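Local structure of glia-derived nexin (Homo sapiens, 4DY0) at residues A[87-92]-A[168-173]; A[93-98]-A[162-167]; A[232-237]-A[358-363]; A[271-276]-A[349-354]. The protein inhibits serine proteases such as thrombin, trypsin and urokinase, binds heparin, and promotes neurite extension by inhibiting thrombin. All coordinates share one frame; numbering follows the deposited sequence.

Interaction 1. Residues A[87-92]-A[168-173]; sequences DIVTVA and VYFKGL
Asp-87 OD2 receives the backbone N-H of Leu-173, 2.7 Å from OD2 to N. The bond is nearly straight and meets the oxygen nearly along its C-O bond. His-228 ND1, which bonds Leu-173 O, also makes a weak hydrogen bond to OD2, and OD1 takes the N-H of Gly-229, so the carboxylate ties three stretches of chain together. An alanine here would probably leave the amides of Leu-173 and Gly-229 without their acceptor and let the turn at Gly-172 move. Gly-172 CA, at positive phi, lies 3.5 Å from Asp-87 OD2. Further along, the two segments run into neighbouring antiparallel strands of serpin sheet A, 2A (strand 90-97) and 3A (strand 162-170). Thr-90 and Tyr-169 form a hydrogen-bonded pair, with Thr-90 N to Tyr-169 O at 2.9 Å. The Phe-170 side chain lies on the side of Val-89 and Val-168, away from Thr-90 and Tyr-169. Its CG is anti to the backbone N (chi1 178°), which brings the ring beside segment 87-92. Asp-87 CB sits at the ring edge, 3.9 Å from Phe-170 CE1. Val-89 CG2 approaches Phe-170 CD1 obliquely at 3.4 Å, while Val-89 CG1 lies 3.8 Å from Val-168 CG1.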
# COMPACT_ATOMS: atom_id res chain seq x y z
N ASP A 87 2.31 14.17 -10.21
CA ASP A 87 1.45 13.70 -9.13
C ASP A 87 2.35 13.11 -8.05
O ASP A 87 3.08 12.16 -8.31
CB ASP A 87 0.47 12.64 -9.64
CG ASP A 87 -0.42 13.17 -10.75
OD1 ASP A 87 -0.17 12.82 -11.93
OD2 ASP A 87 -1.37 13.93 -10.46
N ILE A 88 2.31 13.69 -6.85
CA ILE A 88 3.32 13.38 -5.84
C ILE A 88 2.88 12.39 -4.77
O ILE A 88 1.93 12.63 -4.03
CB ILE A 88 3.85 14.66 -5.15
CG1 ILE A 88 4.30 15.69 -6.20
CG2 ILE A 88 5.00 14.33 -4.22
CD1 ILE A 88 5.37 15.19 -7.15
N VAL A 89 3.60 11.27 -4.70
CA VAL A 89 3.40 10.27 -3.66
C VAL A 89 4.36 10.53 -2.51
O VAL A 89 5.58 10.58 -2.71
CB VAL A 89 3.67 8.85 -4.20
CG1 VAL A 89 3.36 7.80 -3.15
CG2 VAL A 89 2.88 8.61 -5.47
N THR A 90 3.83 10.70 -1.30
CA THR A 90 4.68 10.93 -0.14
C THR A 90 4.88 9.65 0.65
O THR A 90 3.91 9.00 1.04
CB THR A 90 4.12 12.02 0.78
OG1 THR A 90 3.89 13.22 0.02
CG2 THR A 90 5.10 12.33 1.90
N VAL A 91 6.14 9.30 0.89
CA VAL A 91 6.48 8.08 1.61
C VAL A 91 7.42 8.36 2.77
O VAL A 91 8.45 9.03 2.61
CB VAL A 91 7.14 7.05 0.68
CG1 VAL A 91 7.41 5.76 1.42
CG2 VAL A 91 6.27 6.80 -0.54
N ALA A 92 7.07 7.86 3.95
CA ALA A 92 7.91 8.04 5.12
C ALA A 92 8.30 6.68 5.68
O ALA A 92 7.44 5.91 6.11
CB ALA A 92 7.18 8.85 6.18
N VAL A 168 2.41 6.04 3.71
CA VAL A 168 2.25 6.50 2.33
C VAL A 168 1.01 7.39 2.18
O VAL A 168 -0.08 7.03 2.62
CB VAL A 168 2.14 5.32 1.34
CG1 VAL A 168 2.20 5.83 -0.09
CG2 VAL A 168 3.25 4.31 1.59
N TYR A 169 1.19 8.56 1.55
CA TYR A 169 0.08 9.46 1.28
C TYR A 169 0.05 9.86 -0.18
O TYR A 169 1.10 10.00 -0.80
CB TYR A 169 0.14 10.72 2.15
CG TYR A 169 -0.89 11.75 1.73
CD1 TYR A 169 -2.19 11.71 2.24
CD2 TYR A 169 -0.58 12.75 0.81
CE1 TYR A 169 -3.14 12.63 1.84
CE2 TYR A 169 -1.53 13.68 0.42
CZ TYR A 169 -2.81 13.62 0.93
OH TYR A 169 -3.76 14.53 0.55
N PHE A 170 -1.15 10.06 -0.72
CA PHE A 170 -1.28 10.45 -2.12
C PHE A 170 -2.64 11.11 -2.39
O PHE A 170 -3.65 10.78 -1.76
CB PHE A 170 -1.06 9.23 -3.02
CG PHE A 170 -1.24 9.52 -4.49
CD1 PHE A 170 -0.21 10.10 -5.22
CD2 PHE A 170 -2.42 9.19 -5.14
CE1 PHE A 170 -0.37 10.36 -6.58
CE2 PHE A 170 -2.58 9.45 -6.49
CZ PHE A 170 -1.55 10.04 -7.21
N LYS A 171 -2.65 12.05 -3.33
CA LYS A 171 -3.89 12.62 -3.83
C LYS A 171 -3.82 12.84 -5.34
O LYS A 171 -4.61 12.28 -6.09
CB LYS A 171 -4.23 13.93 -3.12
CG LYS A 171 -5.57 14.50 -3.55
CD LYS A 171 -5.79 15.91 -3.05
CE LYS A 171 -7.14 16.43 -3.52
NZ LYS A 171 -7.46 17.76 -2.94
N GLY A 172 -2.85 13.64 -5.77
CA GLY A 172 -2.62 13.86 -7.20
C GLY A 172 -3.73 14.64 -7.89
O GLY A 172 -4.67 15.10 -7.24
N LEU A 173 -3.62 14.79 -9.20
CA LEU A 173 -4.62 15.50 -9.98
C LEU A 173 -5.05 14.66 -11.18
O LEU A 173 -4.20 14.15 -11.91
CB LEU A 173 -4.08 16.86 -10.43
CG LEU A 173 -3.83 17.90 -9.33
CD1 LEU A 173 -2.92 19.02 -9.83
CD2 LEU A 173 -5.14 18.47 -8.81

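Interaction 2. Residues A[93-98]-A[162-167]; sequences NAVFVK and LVLVNA
Asn-93 and Asn-166 lie side by side and point the same way, with their amide planes turned 38° against each other. Asn-166 ND2 donates a hydrogen bond to a lone pair of Asn-93 OD1. The ND2-OD1 distance of 2.5 Å is shorter than usual and the bond is bent (140°), so its exact length is doubtful. Asn-166 OD1 is bonded to Gln-322 NE2, so this buried amide is used at both ends. A leucine in place of Asn-93 would probably leave Asn-166 ND2 without this acceptor in a buried setting. On the same face, Val-95 and Leu-164 also run side by side, with Val-95 CG2 3.5 Å from Leu-164 CD1. The other face carries Phe-96. Its CG is anti to the carbonyl carbon (chi1 -69°), and the ring turns one edge to segment 162-167. Val-163 O lies in the plane at that edge, and Val-165 CG2 is 3.9 Å from Phe-96 CE1. The backbones form a regular antiparallel ladder between strands 2A and 3A of serpin sheet A, with Phe-96 N to Val-163 O at 2.9 Å and Val-165 N to Ala-94 O at 2.9 Å. Strand 117-121 pairs with the far side of strand 90-97. Helix 36-47 packs on the asparagine face. Helix 127-141 covers the Phe-96 face, where Trp-137 meets the Phe-96 ring edge-to-face.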
# COMPACT_ATOMS: atom_id res chain seq x y z
N ASN A 93 9.59 6.39 5.65
CA ASN A 93 10.11 5.13 6.16
C ASN A 93 11.06 5.35 7.33
O ASN A 93 11.96 6.18 7.26
CB ASN A 93 10.79 4.33 5.05
CG ASN A 93 9.80 3.76 4.06
OD1 ASN A 93 8.69 3.39 4.42
ND2 ASN A 93 10.21 3.67 2.80
N ALA A 94 10.85 4.61 8.41
CA ALA A 94 11.69 4.76 9.59
C ALA A 94 11.87 3.46 10.37
O ALA A 94 10.93 2.67 10.52
CB ALA A 94 11.14 5.84 10.50
N VAL A 95 13.09 3.24 10.84
CA VAL A 95 13.37 2.17 11.78
C VAL A 95 13.64 2.80 13.14
O VAL A 95 14.67 3.45 13.34
CB VAL A 95 14.60 1.35 11.37
CG1 VAL A 95 14.90 0.29 12.41
CG2 VAL A 95 14.37 0.71 10.01
N PHE A 96 12.69 2.64 14.06
CA PHE A 96 12.83 3.20 15.40
C PHE A 96 13.47 2.20 16.33
O PHE A 96 12.94 1.11 16.56
CB PHE A 96 11.47 3.65 15.94
CG PHE A 96 10.90 4.84 15.23
CD1 PHE A 96 9.99 4.67 14.20
CD2 PHE A 96 11.30 6.12 15.57
CE1 PHE A 96 9.47 5.77 13.54
CE2 PHE A 96 10.79 7.21 14.91
CZ PHE A 96 9.86 7.04 13.89
N VAL A 97 14.56 2.65 16.90
CA VAL A 97 15.40 1.82 17.68
C VAL A 97 15.75 2.49 19.01
O VAL A 97 15.83 3.67 19.10
CB VAL A 97 16.58 1.50 16.84
CG1 VAL A 97 17.49 2.64 16.80
CG2 VAL A 97 17.21 0.29 17.31
N LYS A 98 15.93 1.73 20.06
CA LYS A 98 16.14 2.33 21.36
C LYS A 98 17.41 3.22 21.49
O LYS A 98 17.38 4.31 22.00
CB LYS A 98 16.13 1.23 22.41
CG LYS A 98 15.47 1.59 23.66
CD LYS A 98 15.82 0.64 24.71
CE LYS A 98 14.78 0.57 25.77
N LEU A 162 12.62 -2.61 18.77
CA LEU A 162 12.63 -2.26 17.36
C LEU A 162 11.23 -2.21 16.74
O LEU A 162 10.44 -3.15 16.88
CB LEU A 162 13.51 -3.25 16.58
CG LEU A 162 13.85 -2.92 15.13
CD1 LEU A 162 14.47 -1.55 15.03
CD2 LEU A 162 14.80 -3.97 14.58
N VAL A 163 10.93 -1.10 16.08
CA VAL A 163 9.64 -0.91 15.42
C VAL A 163 9.82 -0.26 14.06
O VAL A 163 10.42 0.80 13.95
CB VAL A 163 8.70 -0.02 16.26
CG1 VAL A 163 7.50 0.40 15.44
CG2 VAL A 163 8.27 -0.74 17.53
N LEU A 164 9.30 -0.91 13.02
CA LEU A 164 9.37 -0.37 11.67
C LEU A 164 8.13 0.44 11.35
O LEU A 164 7.03 0.10 11.79
CB LEU A 164 9.48 -1.50 10.65
CG LEU A 164 10.87 -1.93 10.20
CD1 LEU A 164 11.41 -0.93 9.19
CD2 LEU A 164 11.80 -2.07 11.39
N VAL A 165 8.30 1.51 10.58
CA VAL A 165 7.16 2.29 10.13
C VAL A 165 7.23 2.62 8.65
O VAL A 165 8.24 3.11 8.16
CB VAL A 165 7.01 3.58 10.93
CG1 VAL A 165 5.93 4.45 10.33
CG2 VAL A 165 6.70 3.27 12.38
N ASN A 166 6.14 2.35 7.95
CA ASN A 166 5.98 2.75 6.55
C ASN A 166 4.68 3.53 6.37
O ASN A 166 3.60 2.99 6.61
CB ASN A 166 5.98 1.54 5.63
CG ASN A 166 5.65 1.91 4.20
OD1 ASN A 166 4.77 1.31 3.57
ND2 ASN A 166 6.34 2.90 3.67
N ALA A 167 4.79 4.79 5.96
CA ALA A 167 3.61 5.63 5.77
C ALA A 167 3.57 6.18 4.35
O ALA A 167 4.55 6.72 3.86
CB ALA A 167 3.61 6.77 6.78

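Interaction 3. Residues A[232-237]-A[358-363]; sequences ISMLIA and FLFFIR
Met-234 and Ile-362 meet on the tightly packed face of this strand pair. The methionine chain runs out extended and bends at its last torsion (chi3 -74°), which places CE 3.7 Å from Ile-362 CD1. Ile-362 turns its other branch to Ile-232, with the two CG2 atoms 3.7 Å apart. Further along the same face, Ile-236 and Phe-360 face each other as a non-hydrogen-bonded pair. The backbones come close here: Phe-360 CA is 3.0 Å from Leu-235 O. The Phe-360 ring leads away from the partner strand, with CG between the backbone N and the carbonyl carbon (chi1 79°), so Ile-236 CG1 meets mainly its CB, at 4.2 Å. Ile-236 CG2 instead reaches the Phe-358 ring obliquely, 3.9 Å from CD2.

On the opposite face the two segments touch less through their side chains, and it is there that the contact reaches solvent, at partly exposed Arg-363. Leu-235 and Phe-361 touch through their CB atoms, 4.0 Å apart, with the leucine CB near the plane of the ring, at its edge. Arg-363 runs out extended past Leu-235, and its NH2 bonds Asn-365 OD1. Ser-233 OG on this face is held by Asn-365 and Glu-224.

Six backbone hydrogen bonds join the strands, including Leu-235 N to Phe-361 O at 2.8 Å. These are strands 3B and 4B of serpin sheet B. Strands 219-226 and 369-376 pair with their outer sides. Ile-326 of strand 319-328 packs on the Met-234 face, and helix 255-262 lies against Leu-235, Ala-237 and Arg-363.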
# COMPACT_ATOMS: atom_id res chain seq x y z
N ILE A 232 1.04 7.77 -13.23
CA ILE A 232 0.29 7.08 -12.18
C ILE A 232 -1.19 7.02 -12.53
O ILE A 232 -1.75 7.96 -13.08
CB ILE A 232 0.47 7.78 -10.82
CG1 ILE A 232 1.95 7.86 -10.45
CG2 ILE A 232 -0.33 7.05 -9.74
CD1 ILE A 232 2.23 8.61 -9.17
N SER A 233 -1.83 5.90 -12.20
CA SER A 233 -3.25 5.76 -12.47
C SER A 233 -3.94 4.93 -11.39
O SER A 233 -3.32 4.10 -10.74
CB SER A 233 -3.49 5.15 -13.85
OG SER A 233 -2.83 3.91 -13.98
N MET A 234 -5.23 5.18 -11.21
CA MET A 234 -6.02 4.38 -10.31
C MET A 234 -6.73 3.29 -11.11
O MET A 234 -7.22 3.54 -12.21
CB MET A 234 -7.05 5.24 -9.58
CG MET A 234 -7.99 4.43 -8.69
SD MET A 234 -9.17 5.43 -7.78
CE MET A 234 -8.12 6.15 -6.53
N LEU A 235 -6.78 2.09 -10.55
CA LEU A 235 -7.55 1.00 -11.13
C LEU A 235 -8.64 0.62 -10.15
O LEU A 235 -8.41 0.55 -8.94
CB LEU A 235 -6.65 -0.20 -11.42
CG LEU A 235 -5.83 -0.16 -12.71
CD1 LEU A 235 -5.23 1.21 -12.95
CD2 LEU A 235 -4.73 -1.21 -12.67
N ILE A 236 -9.84 0.39 -10.66
CA ILE A 236 -10.98 0.04 -9.82
C ILE A 236 -11.71 -1.18 -10.37
O ILE A 236 -11.97 -1.27 -11.58
CB ILE A 236 -11.98 1.20 -9.70
CG1 ILE A 236 -11.28 2.45 -9.18
CG2 ILE A 236 -13.15 0.81 -8.80
CD1 ILE A 236 -12.23 3.57 -8.81
N ALA A 237 -12.03 -2.11 -9.48
CA ALA A 237 -12.78 -3.30 -9.87
C ALA A 237 -13.87 -3.61 -8.85
O ALA A 237 -13.65 -3.48 -7.64
CB ALA A 237 -11.84 -4.49 -10.03
N PHE A 358 -15.78 -2.26 -3.22
CA PHE A 358 -14.92 -2.32 -4.39
C PHE A 358 -13.44 -2.45 -4.06
O PHE A 358 -13.01 -2.21 -2.93
CB PHE A 358 -15.14 -1.09 -5.29
CG PHE A 358 -14.77 0.22 -4.64
CD1 PHE A 358 -15.64 0.85 -3.76
CD2 PHE A 358 -13.55 0.84 -4.93
CE1 PHE A 358 -15.31 2.07 -3.17
CE2 PHE A 358 -13.22 2.06 -4.34
CZ PHE A 358 -14.10 2.67 -3.46
N LEU A 359 -12.66 -2.82 -5.06
CA LEU A 359 -11.22 -2.93 -4.95
C LEU A 359 -10.58 -1.82 -5.76
O LEU A 359 -11.09 -1.45 -6.82
CB LEU A 359 -10.75 -4.28 -5.50
CG LEU A 359 -9.25 -4.56 -5.39
CD1 LEU A 359 -8.95 -5.21 -4.05
CD2 LEU A 359 -8.80 -5.46 -6.52
N PHE A 360 -9.46 -1.29 -5.29
CA PHE A 360 -8.74 -0.31 -6.09
C PHE A 360 -7.23 -0.45 -5.95
O PHE A 360 -6.73 -0.86 -4.90
CB PHE A 360 -9.19 1.12 -5.78
CG PHE A 360 -8.61 1.69 -4.53
CD1 PHE A 360 -9.32 1.67 -3.34
CD2 PHE A 360 -7.35 2.29 -4.54
CE1 PHE A 360 -8.78 2.22 -2.18
CE2 PHE A 360 -6.81 2.83 -3.39
CZ PHE A 360 -7.52 2.80 -2.21
N PHE A 361 -6.53 -0.14 -7.04
CA PHE A 361 -5.08 -0.09 -7.06
C PHE A 361 -4.64 1.32 -7.40
O PHE A 361 -5.34 2.03 -8.12
CB PHE A 361 -4.51 -0.99 -8.16
CG PHE A 361 -4.67 -2.45 -7.90
CD1 PHE A 361 -5.65 -3.18 -8.54
CD2 PHE A 361 -3.80 -3.12 -7.04
CE1 PHE A 361 -5.79 -4.54 -8.32
CE2 PHE A 361 -3.94 -4.47 -6.81
CZ PHE A 361 -4.93 -5.18 -7.45
N ILE A 362 -3.48 1.71 -6.90
CA ILE A 362 -2.77 2.87 -7.42
C ILE A 362 -1.47 2.35 -7.99
O ILE A 362 -0.65 1.77 -7.27
CB ILE A 362 -2.49 3.92 -6.32
CG1 ILE A 362 -3.79 4.49 -5.78
CG2 ILE A 362 -1.62 5.05 -6.87
CD1 ILE A 362 -4.53 5.33 -6.79
N ARG A 363 -1.27 2.53 -9.29
CA ARG A 363 -0.14 1.94 -9.98
C ARG A 363 0.80 3.00 -10.56
O ARG A 363 0.35 3.98 -11.16
CB ARG A 363 -0.65 1.03 -11.10
CG ARG A 363 0.41 0.16 -11.75
CD ARG A 363 -0.26 -0.89 -12.63
NE ARG A 363 0.70 -1.85 -13.18
CZ ARG A 363 1.27 -1.72 -14.38
NH1 ARG A 363 2.14 -2.64 -14.80
NH2 ARG A 363 0.98 -0.68 -15.15

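Interaction 4. Residues A[271-276]-A[349-354]; sequences QVILPK and PPWFIV
Ile-273 reaches two side chains of segment 349-354 on one face of the sheet. Its CD1 comes to the edge of the Trp-351 ring, 3.7 Å from CZ3, and its CG2 lies 4.0 Å from Ile-353 CG2. Gln-271 runs alongside the indole. Its CB sits over the six-membered ring in a CH-pi contact, 3.8 Å from the ring centroid. The chain bends at chi2 (-74°), and the amide ends up 19° from the plane of the indole. Farther along the segments, the side chains of Pro-275 and Val-354 cross at about a right angle, with Pro-275 CD 3.6 Å from Val-354 CG1. The two strands are parallel and correspond to 2C and 1C of serpin sheet C. Strand 1C follows the reactive loop, so this pairing anchors the C-terminal end of that loop; the predicted reactive bond, Arg-346 to Ser-347, lies just before Pro-349. Segment 349-354 is held by alternating backbone bonds. Ile-273 O accepts Val-354 N at 2.8 Å, and Ile-273 N gives to Phe-352 O at 3.0 Å. Gln-271 O takes Phe-352 N at 2.9 Å. The bond nearest the reactive bond is the longest of the four: Gln-271 N to Pro-350 O, 3.2 Å.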
# COMPACT_ATOMS: atom_id res chain seq x y z
N GLN A 271 -20.04 6.90 -18.44
CA GLN A 271 -20.49 7.67 -17.29
C GLN A 271 -19.91 7.08 -16.02
O GLN A 271 -20.34 6.01 -15.57
CB GLN A 271 -22.02 7.70 -17.21
CG GLN A 271 -22.66 8.99 -17.70
CD GLN A 271 -22.47 10.14 -16.73
OE1 GLN A 271 -22.85 11.28 -17.02
NE2 GLN A 271 -21.90 9.86 -15.57
N VAL A 272 -18.92 7.75 -15.45
CA VAL A 272 -18.27 7.28 -14.23
C VAL A 272 -18.89 7.91 -13.00
O VAL A 272 -19.11 9.11 -12.95
CB VAL A 272 -16.76 7.59 -14.23
CG1 VAL A 272 -16.11 7.05 -12.96
CG2 VAL A 272 -16.09 7.01 -15.47
N ILE A 273 -19.20 7.08 -12.01
CA ILE A 273 -19.75 7.56 -10.75
C ILE A 273 -19.00 6.90 -9.60
O ILE A 273 -18.99 5.68 -9.47
CB ILE A 273 -21.26 7.35 -10.68
CG1 ILE A 273 -21.95 8.21 -11.75
CG2 ILE A 273 -21.81 7.68 -9.30
CD1 ILE A 273 -23.41 8.43 -11.52
N LEU A 274 -18.35 7.73 -8.79
CA LEU A 274 -17.29 7.29 -7.89
C LEU A 274 -17.42 8.03 -6.56
O LEU A 274 -17.58 9.25 -6.55
CB LEU A 274 -15.94 7.64 -8.52
CG LEU A 274 -14.66 6.91 -8.15
CD1 LEU A 274 -13.48 7.81 -8.47
CD2 LEU A 274 -14.64 6.52 -6.69
N PRO A 275 -17.36 7.31 -5.43
CA PRO A 275 -17.41 8.01 -4.16
C PRO A 275 -16.29 9.04 -4.04
O PRO A 275 -15.13 8.75 -4.37
CB PRO A 275 -17.20 6.90 -3.14
CG PRO A 275 -17.75 5.69 -3.81
CD PRO A 275 -17.37 5.85 -5.25
N LYS A 276 -16.65 10.24 -3.59
CA LYS A 276 -15.65 11.22 -3.19
C LYS A 276 -15.37 10.95 -1.72
O LYS A 276 -16.26 11.08 -0.88
CB LYS A 276 -16.20 12.63 -3.40
CG LYS A 276 -15.64 13.66 -2.43
CD LYS A 276 -15.69 15.07 -3.01
CE LYS A 276 -15.27 16.09 -1.97
NZ LYS A 276 -14.25 17.02 -2.52
N PRO A 349 -24.28 5.28 -23.78
CA PRO A 349 -23.02 4.96 -23.15
C PRO A 349 -23.22 4.07 -21.98
O PRO A 349 -24.15 4.19 -21.25
CB PRO A 349 -22.55 6.30 -22.65
CG PRO A 349 -23.66 7.05 -22.56
CD PRO A 349 -24.60 6.68 -23.58
N PRO A 350 -22.29 3.19 -21.81
CA PRO A 350 -22.28 2.31 -20.64
C PRO A 350 -21.96 3.09 -19.36
O PRO A 350 -21.38 4.18 -19.42
CB PRO A 350 -21.17 1.31 -20.95
CG PRO A 350 -20.27 2.03 -21.91
CD PRO A 350 -21.17 2.91 -22.72
N TRP A 351 -22.34 2.54 -18.22
CA TRP A 351 -22.09 3.18 -16.93
C TRP A 351 -21.09 2.40 -16.11
O TRP A 351 -21.04 1.17 -16.18
CB TRP A 351 -23.40 3.34 -16.16
CG TRP A 351 -24.32 4.36 -16.75
CD1 TRP A 351 -24.86 4.34 -18.00
CD2 TRP A 351 -24.80 5.55 -16.12
NE1 TRP A 351 -25.66 5.45 -18.19
CE2 TRP A 351 -25.63 6.21 -17.05
CE3 TRP A 351 -24.61 6.13 -14.86
CZ2 TRP A 351 -26.27 7.41 -16.76
CZ3 TRP A 351 -25.25 7.33 -14.58
CH2 TRP A 351 -26.07 7.96 -15.52
N PHE A 352 -20.28 3.11 -15.34
CA PHE A 352 -19.42 2.48 -14.35
C PHE A 352 -19.69 3.14 -13.00
O PHE A 352 -19.09 4.16 -12.66
CB PHE A 352 -17.95 2.61 -14.73
CG PHE A 352 -17.05 1.66 -13.99
CD1 PHE A 352 -16.59 0.50 -14.60
CD2 PHE A 352 -16.65 1.92 -12.69
CE1 PHE A 352 -15.76 -0.38 -13.93
CE2 PHE A 352 -15.82 1.04 -12.01
CZ PHE A 352 -15.38 -0.11 -12.63
N ILE A 353 -20.62 2.56 -12.25
CA ILE A 353 -21.08 3.15 -11.01
C ILE A 353 -20.55 2.38 -9.80
O ILE A 353 -20.93 1.23 -9.58
CB ILE A 353 -22.62 3.19 -10.93
CG1 ILE A 353 -23.19 3.88 -12.17
CG2 ILE A 353 -23.07 3.89 -9.65
CD1 ILE A 353 -24.67 3.61 -12.39
N VAL A 354 -19.69 3.03 -9.04
CA VAL A 354 -19.08 2.41 -7.88
C VAL A 354 -19.97 2.59 -6.65
O VAL A 354 -19.71 3.46 -5.83
CB VAL A 354 -17.69 3.00 -7.61
CG1 VAL A 354 -17.09 2.41 -6.36
CG2 VAL A 354 -16.78 2.76 -8.81

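How the interactions relate
Interactions 1 and 2 are consecutive lengths of one strand pair, 90-97 with 162-170, their centres about 20 Å apart. Interaction 2 nests inside the loop closed by interaction 1, and Ala-92 N probably bonds Ala-167 O. Interaction 3 comes later, in sheet B, about 14 Å from interaction 1 by centres. Ile-232 packs on Val-89 and Phe-170. Interaction 4 nests inside the loop closed by interaction 3 and touches it where Ile-236 meets Phe-352, Val-354 and Leu-274. Interactions 2 and 4 lie about 39 Å apart by centres. Together they span sheet A, which in serpins opens to take up the cleaved reactive loop, sheet B, and the sheet C pairing that anchors that loop's C-terminal end.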